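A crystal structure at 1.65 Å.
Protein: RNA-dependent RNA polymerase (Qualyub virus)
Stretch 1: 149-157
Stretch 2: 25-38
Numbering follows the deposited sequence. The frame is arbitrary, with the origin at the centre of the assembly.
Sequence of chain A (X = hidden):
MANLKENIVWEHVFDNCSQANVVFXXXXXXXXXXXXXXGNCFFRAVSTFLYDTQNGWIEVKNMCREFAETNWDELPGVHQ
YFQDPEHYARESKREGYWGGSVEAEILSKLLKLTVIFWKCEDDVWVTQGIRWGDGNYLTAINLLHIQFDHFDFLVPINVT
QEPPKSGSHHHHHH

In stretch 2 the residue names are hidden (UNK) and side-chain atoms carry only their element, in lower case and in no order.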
ATOM      1  N   ASP A 149      -9.026   2.529  -8.289  1.00 21.52           N
ATOM      2  CA  ASP A 149      -8.281   1.750  -7.306  1.00 23.52           C
ATOM      3  C   ASP A 149      -7.236   0.852  -7.949  1.00 19.64           C
ATOM      4  O   ASP A 149      -6.931  -0.230  -7.437  1.00 20.17           O
ATOM      5  CB  ASP A 149      -9.217   0.942  -6.418  1.00 27.02           C
ATOM      6  CG  ASP A 149      -9.821   1.790  -5.327  1.00 36.42           C
ATOM      7  OD1 ASP A 149     -10.957   1.510  -4.925  1.00 36.28           O
ATOM      8  OD2 ASP A 149      -9.153   2.763  -4.894  1.00 41.15           O
ATOM      9  N   HIS A 150      -6.674   1.300  -9.060  1.00 18.76           N
ATOM     10  CA  HIS A 150      -5.525   0.617  -9.624  1.00 17.47           C
ATOM     11  C   HIS A 150      -4.248   1.128  -8.964  1.00 19.15           C
ATOM     12  O   HIS A 150      -4.102   2.329  -8.712  1.00 19.20           O
ATOM     13  CB  HIS A 150      -5.437   0.809 -11.134  1.00 17.97           C
ATOM     14  CG  HIS A 150      -4.249   0.124 -11.727  1.00 18.49           C
ATOM     15  ND1 HIS A 150      -4.218  -1.236 -11.958  1.00 19.80           N
ATOM     16  CD2 HIS A 150      -3.022   0.593 -12.053  1.00 18.30           C
ATOM     17  CE1 HIS A 150      -3.026  -1.569 -12.428  1.00 18.02           C
ATOM     18  NE2 HIS A 150      -2.283  -0.478 -12.496  1.00 19.84           N
ATOM     19  N   PHE A 151      -3.329   0.210  -8.686  1.00 16.24           N
ATOM     20  CA  PHE A 151      -2.031   0.531  -8.090  1.00 16.26           C
ATOM     21  C   PHE A 151      -0.918   0.070  -9.014  1.00 20.13           C
ATOM     22  O   PHE A 151      -0.906  -1.091  -9.439  1.00 19.43           O
ATOM     23  CB  PHE A 151      -1.833  -0.163  -6.738  1.00 17.47           C
ATOM     24  CG  PHE A 151      -2.774   0.300  -5.652  1.00 18.03           C
ATOM     25  CD1 PHE A 151      -2.449   1.391  -4.854  1.00 20.42           C
ATOM     26  CD2 PHE A 151      -3.950  -0.394  -5.391  1.00 16.23           C
ATOM     27  CE1 PHE A 151      -3.311   1.803  -3.829  1.00 20.12           C
ATOM     28  CE2 PHE A 151      -4.817   0.010  -4.372  1.00 20.43           C
ATOM     29  CZ  PHE A 151      -4.495   1.117  -3.598  1.00 19.29           C
ATOM     30  N   ASP A 152       0.033   0.956  -9.277  1.00 16.77           N
ATOM     31  CA  ASP A 152       1.301   0.594  -9.895  1.00 17.11           C
ATOM     32  C   ASP A 152       2.428   0.774  -8.888  1.00 18.10           C
ATOM     33  O   ASP A 152       2.255   1.382  -7.828  1.00 18.97           O
ATOM     34  CB  ASP A 152       1.547   1.436 -11.143  1.00 19.33           C
ATOM     35  CG  ASP A 152       0.533   1.148 -12.240  1.00 22.50           C
ATOM     36  OD1 ASP A 152      -0.103   2.103 -12.733  1.00 23.27           O
ATOM     37  OD2 ASP A 152       0.383  -0.041 -12.604  1.00 20.74           O
ATOM     38  N   PHE A 153       3.604   0.239  -9.217  1.00 17.41           N
ATOM     39  CA  PHE A 153       4.738   0.286  -8.305  1.00 17.04           C
ATOM     40  C   PHE A 153       5.672   1.428  -8.688  1.00 18.36           C
ATOM     41  O   PHE A 153       5.875   1.708  -9.869  1.00 20.08           O
ATOM     42  CB  PHE A 153       5.499  -1.041  -8.332  1.00 19.94           C
ATOM     43  CG  PHE A 153       6.709  -1.077  -7.450  1.00 18.77           C
ATOM     44  CD1 PHE A 153       6.628  -0.741  -6.106  1.00 20.01           C
ATOM     45  CD2 PHE A 153       7.926  -1.503  -7.957  1.00 18.79           C
ATOM     46  CE1 PHE A 153       7.748  -0.797  -5.290  1.00 21.43           C
ATOM     47  CE2 PHE A 153       9.051  -1.569  -7.145  1.00 21.67           C
ATOM     48  CZ  PHE A 153       8.968  -1.202  -5.810  1.00 23.18           C
ATOM     49  N   LEU A 154       6.232   2.099  -7.687  1.00 16.64           N
ATOM     50  CA  LEU A 154       7.140   3.214  -7.928  1.00 18.86           C
ATOM     51  C   LEU A 154       8.494   2.897  -7.306  1.00 18.83           C
ATOM     52  O   LEU A 154       8.566   2.591  -6.115  1.00 19.81           O
ATOM     53  CB  LEU A 154       6.578   4.513  -7.338  1.00 16.71           C
ATOM     54  CG  LEU A 154       5.323   5.074  -8.000  1.00 17.06           C
ATOM     55  CD1 LEU A 154       4.783   6.199  -7.110  1.00 19.75           C
ATOM     56  CD2 LEU A 154       5.602   5.596  -9.386  1.00 19.46           C
ATOM     57  N   VAL A 155       9.557   2.977  -8.102  1.00 19.95           N
ATOM     58  CA  VAL A 155      10.920   2.738  -7.630  1.00 22.80           C
ATOM     59  C   VAL A 155      11.616   4.094  -7.456  1.00 21.30           C
ATOM     60  O   VAL A 155      11.743   4.829  -8.440  1.00 23.42           O
ATOM     61  CB  VAL A 155      11.724   1.861  -8.597  1.00 27.52           C
ATOM     62  CG1 VAL A 155      13.066   1.500  -7.965  1.00 30.94           C
ATOM     63  CG2 VAL A 155      10.953   0.615  -8.983  1.00 29.98           C
ATOM     64  N   PRO A 156      12.090   4.427  -6.263  1.00 21.63           N
ATOM     65  CA  PRO A 156      12.796   5.703  -6.094  1.00 26.74           C
ATOM     66  C   PRO A 156      14.056   5.754  -6.945  1.00 27.43           C
ATOM     67  O   PRO A 156      14.800   4.774  -7.053  1.00 29.81           O
ATOM     68  CB  PRO A 156      13.132   5.729  -4.598  1.00 30.71           C
ATOM     69  CG  PRO A 156      12.152   4.784  -3.974  1.00 29.96           C
ATOM     70  CD  PRO A 156      11.932   3.707  -4.990  1.00 25.87           C
ATOM     71  N   ILE A 157      14.273   6.909  -7.562  1.00 26.57           N
ATOM     72  CA  ILE A 157      15.483   7.184  -8.314  1.00 31.70           C
ATOM     73  C   ILE A 157      16.626   7.379  -7.329  1.00 35.23           C
ATOM     74  O   ILE A 157      16.462   8.076  -6.326  1.00 34.33           O
ATOM     75  CB  ILE A 157      15.310   8.421  -9.205  1.00 31.46           C
ATOM     76  CG1 ILE A 157      14.284   8.154 -10.305  1.00 28.60           C
ATOM     77  CG2 ILE A 157      16.654   8.844  -9.800  1.00 35.15           C
ATOM     78  CD1 ILE A 157      13.897   9.400 -11.068  1.00 31.68           C
ATOM     79  N   UNK A  25       5.695  16.110  -9.789  1.00 19.27           N
ATOM     80  CA  UNK A  25       5.731  15.227 -10.946  1.00 20.45           C
ATOM     81  C   UNK A  25       6.474  13.960 -10.537  1.00 20.51           C
ATOM     82  O   UNK A  25       7.643  14.031 -10.143  1.00 21.19           O
ATOM     83  o   UNK A  25       6.732  15.052 -13.169  1.00 26.16           O
ATOM     84  c   UNK A  25       6.420  15.943 -12.110  1.00 24.28           C
ATOM     85  N   UNK A  26       5.790  12.804 -10.556  1.00 19.79           N
ATOM     86  CA  UNK A  26       6.396  11.634  -9.925  1.00 18.88           C
ATOM     87  C   UNK A  26       7.675  11.201 -10.637  1.00 18.52           C
ATOM     88  O   UNK A  26       8.561  10.625  -9.998  1.00 20.21           O
ATOM     89  c   UNK A  26       3.728   9.930 -11.649  1.00 20.71           C
ATOM     90  c   UNK A  26       5.861   8.859 -11.729  1.00 21.76           C
ATOM     91  c   UNK A  26       3.338   9.255 -12.813  1.00 22.10           C
ATOM     92  c   UNK A  26       5.398  10.470  -9.818  1.00 18.93           C
ATOM     93  c   UNK A  26       4.996   9.754 -11.104  1.00 19.96           C
ATOM     94  o   UNK A  26       3.853   7.730 -14.579  1.00 27.00           O
ATOM     95  c   UNK A  26       4.227   8.393 -13.429  1.00 23.97           C
ATOM     96  c   UNK A  26       5.485   8.189 -12.900  1.00 23.49           C
ATOM     97  N   UNK A  27       7.800  11.495 -11.936  1.00 20.57           N
ATOM     98  CA  UNK A  27       9.000  11.101 -12.673  1.00 23.15           C
ATOM     99  C   UNK A  27      10.257  11.803 -12.171  1.00 24.97           C
ATOM    100  O   UNK A  27      11.374  11.366 -12.490  1.00 25.74           O
ATOM    101  n   UNK A  27       4.879  10.898 -15.983  1.00 26.05           N
ATOM    102  c   UNK A  27       7.666  10.822 -16.310  1.00 29.44           C
ATOM    103  c   UNK A  27       5.400   9.993 -16.808  1.00 29.18           C
ATOM    104  n   UNK A  27       4.603   9.146 -17.453  1.00 30.97           N
ATOM    105  c   UNK A  27       8.017  10.338 -14.906  1.00 26.72           C
ATOM    106  c   UNK A  27       8.813  11.390 -14.162  1.00 23.87           C
ATOM    107  n   UNK A  27       6.717   9.933 -16.977  1.00 28.82           N
ATOM    108  N   UNK A  28      10.118  12.886 -11.403  1.00 24.06           N
ATOM    109  CA  UNK A  28      11.303  13.523 -10.850  1.00 26.43           C
ATOM    110  C   UNK A  28      11.907  12.707  -9.709  1.00 25.76           C
ATOM    111  O   UNK A  28      13.110  12.829  -9.436  1.00 26.66           O
ATOM    112  c   UNK A  28      11.763  15.472  -9.199  1.00 37.95           C
ATOM    113  c   UNK A  28      10.971  14.956 -10.406  1.00 29.84           C
ATOM    114  c   UNK A  28      11.608  16.975  -8.954  1.00 44.78           C
ATOM    115  o   UNK A  28      12.638  17.643  -8.704  1.00 48.61           O
ATOM    116  o   UNK A  28      10.466  17.484  -8.982  1.00 48.57           O
ATOM    117  N   UNK A  29      11.124  11.808  -9.096  1.00 22.90           N
ATOM    118  CA  UNK A  29      11.562  11.045  -7.940  1.00 21.42           C
ATOM    119  C   UNK A  29      11.494   9.538  -8.109  1.00 21.02           C
ATOM    120  O   UNK A  29      12.099   8.823  -7.305  1.00 22.57           O
ATOM    121  c   UNK A  29       9.971  15.094  -6.387  1.00 31.97           C
ATOM    122  c   UNK A  29      10.817  12.846  -6.320  1.00 25.37           C
ATOM    123  c   UNK A  29      11.883  13.288  -5.557  1.00 29.06           C
ATOM    124  c   UNK A  29      11.043  15.524  -5.624  1.00 31.91           C
ATOM    125  c   UNK A  29       9.869  13.760  -6.741  1.00 25.78           C
ATOM    126  c   UNK A  29      10.718  11.406  -6.706  1.00 23.31           C
ATOM    127  c   UNK A  29      11.997  14.624  -5.210  1.00 31.26           C
ATOM    128  N   UNK A  30      10.779   9.040  -9.112  1.00 20.33           N
ATOM    129  CA  UNK A  30      10.489   7.619  -9.226  1.00 19.83           C
ATOM    130  C   UNK A  30      10.513   7.188 -10.680  1.00 18.66           C
ATOM    131  O   UNK A  30      10.252   7.979 -11.586  1.00 20.42           O
ATOM    132  c   UNK A  30       9.248   6.804  -6.251  1.00 18.65           C
ATOM    133  c   UNK A  30       9.087   7.257  -8.716  1.00 18.10           C
ATOM    134  c   UNK A  30       8.813   7.616  -7.287  1.00 18.50           C
ATOM    135  c   UNK A  30       8.934   7.107  -4.930  1.00 18.87           C
ATOM    136  c   UNK A  30       8.025   8.722  -6.988  1.00 19.11           C
ATOM    137  c   UNK A  30       8.166   8.227  -4.648  1.00 18.14           C
ATOM    138  c   UNK A  30       7.714   9.031  -5.675  1.00 20.82           C
ATOM    139  N   UNK A  31      10.749   5.892 -10.883  1.00 20.94           N
ATOM    140  CA  UNK A  31      10.398   5.204 -12.117  1.00 22.97           C
ATOM    141  C   UNK A  31       9.198   4.303 -11.838  1.00 22.06           C
ATOM    142  O   UNK A  31       9.157   3.626 -10.809  1.00 24.56           O
ATOM    143  c   UNK A  31      12.775   5.233 -12.996  1.00 28.11           C
ATOM    144  o   UNK A  31      12.641   6.221 -13.708  1.00 32.16           O
ATOM    145  n   UNK A  31      13.944   4.875 -12.481  1.00 33.48           N
ATOM    146  c   UNK A  31      11.577   4.373 -12.638  1.00 27.41           C
ATOM    147  N   UNK A  32       8.221   4.304 -12.744  1.00 23.23           N
ATOM    148  CA  UNK A  32       7.002   3.522 -12.564  1.00 21.67           C
ATOM    149  C   UNK A  32       7.160   2.145 -13.197  1.00 25.50           C
ATOM    150  O   UNK A  32       7.725   2.010 -14.290  1.00 26.59           O
ATOM    151  n   UNK A  32       2.236   4.815 -15.809  1.00 29.12           N
ATOM    152  c   UNK A  32       3.503   4.398 -15.150  1.00 28.62           C
ATOM    153  c   UNK A  32       5.804   4.250 -13.174  1.00 21.78           C
ATOM    154  c   UNK A  32       4.489   3.502 -13.031  1.00 22.32           C
ATOM    155  c   UNK A  32       3.345   4.280 -13.638  1.00 24.24           C
ATOM    156  N   UNK A  33       6.696   1.117 -12.486  1.00 20.74           N
ATOM    157  CA  UNK A  33       6.596  -0.238 -13.023  1.00 21.72           C
ATOM    158  C   UNK A  33       5.136  -0.658 -12.978  1.00 22.64           C
ATOM    159  O   UNK A  33       4.530  -0.703 -11.904  1.00 20.90           O
ATOM    160  c   UNK A  33       8.961  -0.807 -12.310  1.00 25.36           C
ATOM    161  c   UNK A  33       9.916  -1.839 -11.753  1.00 34.95           C
ATOM    162  c   UNK A  33       7.480  -1.213 -12.246  1.00 22.92           C
ATOM    163  o   UNK A  33      11.142  -1.584 -11.791  1.00 35.94           O
ATOM    164  o   UNK A  33       9.462  -2.898 -11.280  1.00 32.58           O
ATOM    165  N   UNK A  34       4.577  -0.954 -14.145  1.00 21.95           N
ATOM    166  CA  UNK A  34       3.152  -1.243 -14.254  1.00 22.46           C
ATOM    167  C   UNK A  34       2.818  -2.616 -13.682  1.00 20.67           C
ATOM    168  O   UNK A  34       3.629  -3.548 -13.725  1.00 21.96           O
ATOM    169  c   UNK A  34       2.754   0.168 -16.419  1.00 26.94           C
ATOM    170  c   UNK A  34       1.796   1.126 -15.723  1.00 30.67           C
ATOM    171  c   UNK A  34       2.720  -1.187 -15.717  1.00 22.83           C
ATOM    172  c   UNK A  34       2.365  -0.000 -17.875  1.00 33.19           C
ATOM    173  N   UNK A  35       1.600  -2.734 -13.151  1.00 18.06           N
ATOM    174  CA  UNK A  35       1.041  -4.013 -12.738  1.00 17.65           C
ATOM    175  C   UNK A  35      -0.109  -4.366 -13.669  1.00 20.20           C
ATOM    176  O   UNK A  35      -0.699  -3.496 -14.313  1.00 19.74           O
ATOM    177  c   UNK A  35       0.522  -3.974 -11.298  1.00 19.23           C
ATOM    178  o   UNK A  35      -0.547  -3.022 -11.218  1.00 20.29           O
ATOM    179  c   UNK A  35       1.654  -3.602 -10.318  1.00 19.88           C
ATOM    180  N   UNK A  36      -0.418  -5.655 -13.742  1.00 18.82           N
ATOM    181  CA  UNK A  36      -1.553  -6.089 -14.547  1.00 19.79           C
ATOM    182  C   UNK A  36      -2.819  -5.404 -14.042  1.00 20.78           C
ATOM    183  O   UNK A  36      -3.050  -5.368 -12.826  1.00 21.06           O
ATOM    184  c   UNK A  36      -2.460  -8.273 -15.610  1.00 24.27           C
ATOM    185  c   UNK A  36      -1.694  -8.151 -16.928  1.00 24.86           C
ATOM    186  c   UNK A  36      -1.699  -7.606 -14.461  1.00 21.73           C
ATOM    187  c   UNK A  36      -2.688  -9.740 -15.260  1.00 25.21           C
ATOM    188  N   UNK A  37      -3.655  -4.837 -14.927  1.00 19.60           N
ATOM    189  CA  UNK A  37      -4.867  -4.130 -14.460  1.00 19.77           C
ATOM    190  C   UNK A  37      -6.018  -5.080 -14.157  1.00 22.67           C
ATOM    191  O   UNK A  37      -7.069  -5.100 -14.824  1.00 23.36           O
ATOM    192  c   UNK A  37      -4.695  -3.942 -16.834  1.00 24.60           C
ATOM    193  c   UNK A  37      -5.169  -3.189 -15.633  1.00 21.53           C
ATOM    194  c   UNK A  37      -3.433  -4.655 -16.374  1.00 22.42           C
ATOM    195  N   UNK A  38      -5.829  -5.905 -13.134  1.00 22.35           N
ATOM    196  CA  UNK A  38      -6.914  -6.702 -12.589  1.00 22.72           C
ATOM    197  C   UNK A  38      -7.107  -6.321 -11.123  1.00 24.52           C
ATOM    198  O   UNK A  38      -6.486  -5.381 -10.616  1.00 23.27           O
ATOM    199  o   UNK A  38      -4.975  -8.121 -11.106  1.00 22.03           O
ATOM    200  o   UNK A  38      -5.212 -10.000 -12.213  1.00 25.91           O
ATOM    201  c   UNK A  38      -5.538  -8.805 -11.982  1.00 28.08           C
ATOM    202  c   UNK A  38      -6.674  -8.207 -12.825  1.00 21.72           C
TER
HETATM  203  O   HOH W   1      14.184   9.695  -5.656  1.00 33.63           O
HETATM  204  O   HOH W   2      -0.203   3.949 -14.478  1.00 27.77           O
HETATM  205  O   HOH W   3      -6.609  -2.701 -11.786  1.00 19.82           O

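Position 25 carries one carbon and then one oxygen. With no methyl beside the oxygen it is a serine, S25, out of reach of stretch 1. Position 26 has one carbon leading to a six-carbon ring that bears an oxygen, so it is Y26. A carbon of its ring, CD1, lies 4.0 Å from L154 CD2, and its backbone O accepts from the N of positions 29 and 30, folding the chain into a turn.

Position 27 shows three carbons, a nitrogen, and a carbon holding two more nitrogens: the guanidinium of R27. The side chain points away, but its backbone O is 3.5 Å from I157 CD1. Position 28 has three carbons, the third carrying two oxygens. That could be glutamate or glutamine by shape; the two oxygens settle E28, which also points away.

Position 29 is one carbon and a bare six-carbon ring, F29. Its ring turns from stretch 1 while its backbone works: I157 N donates to F29 O at 2.9 Å, and one water bridges F29 O and I157 O. Position 30 repeats the carbon and bare ring, with L154 over one face and P156 N near the ring plane at an edge. This is F30. L154 CD1 sits 4.2 Å from the ring centroid, a CH-pi contact, and P156 CG reaches F30 CE1 at 4.1 Å.

Position 31 has two carbons, the second holding one oxygen and one nitrogen, hence N31; its ND2 lies 3.9 Å from I157 CG1. The strand pairing is backbone work: N31 N to V155 O and V155 N to N31 O, both 2.8 Å. Position 32 is four carbons in a row ending in nitrogen, K32. Its CB packs 4.0 Å from L154 CD2, and its NZ shares a water with D152 OD1.

Position 33 again has three carbons and two terminal oxygens, E33. OE2 comes within 3.6 Å of V155 CG2, and OE1 meets the edge of the F153 ring, 3.9 Å from CD2. Position 34 has four carbons forked at the second, L34; its CD2 is 3.6 Å from D152 OD2.

Position 35 has one carbon carrying an oxygen and a carbon, T35. OG1 donates to F151 O at 2.6 Å, while T35 N donates to D152 OD2 at 3.0 Å. Position 36 is another four-carbon fork, L36, pointing away. Position 37 closes three carbons onto its own N, giving P37, whose CA is 3.8 Å from H150 CE1. Position 38 ends in two carbons and two oxygens, D38; its O shares a water with H150 ND1.

The contact is an antiparallel ladder with different fastenings at its ends. Paired backbone bonds join F153 to E33 and V155 to N31, leaving side chains to decorate the faces. L154 shares K32's face and covers the F30 ring. Beyond the strand, T35 is clasped by F151 O and by D152 OD2, which H150 NE2 also holds at 2.7 Å.

Stretch 2 25-38: SYREFFNKELTLPD
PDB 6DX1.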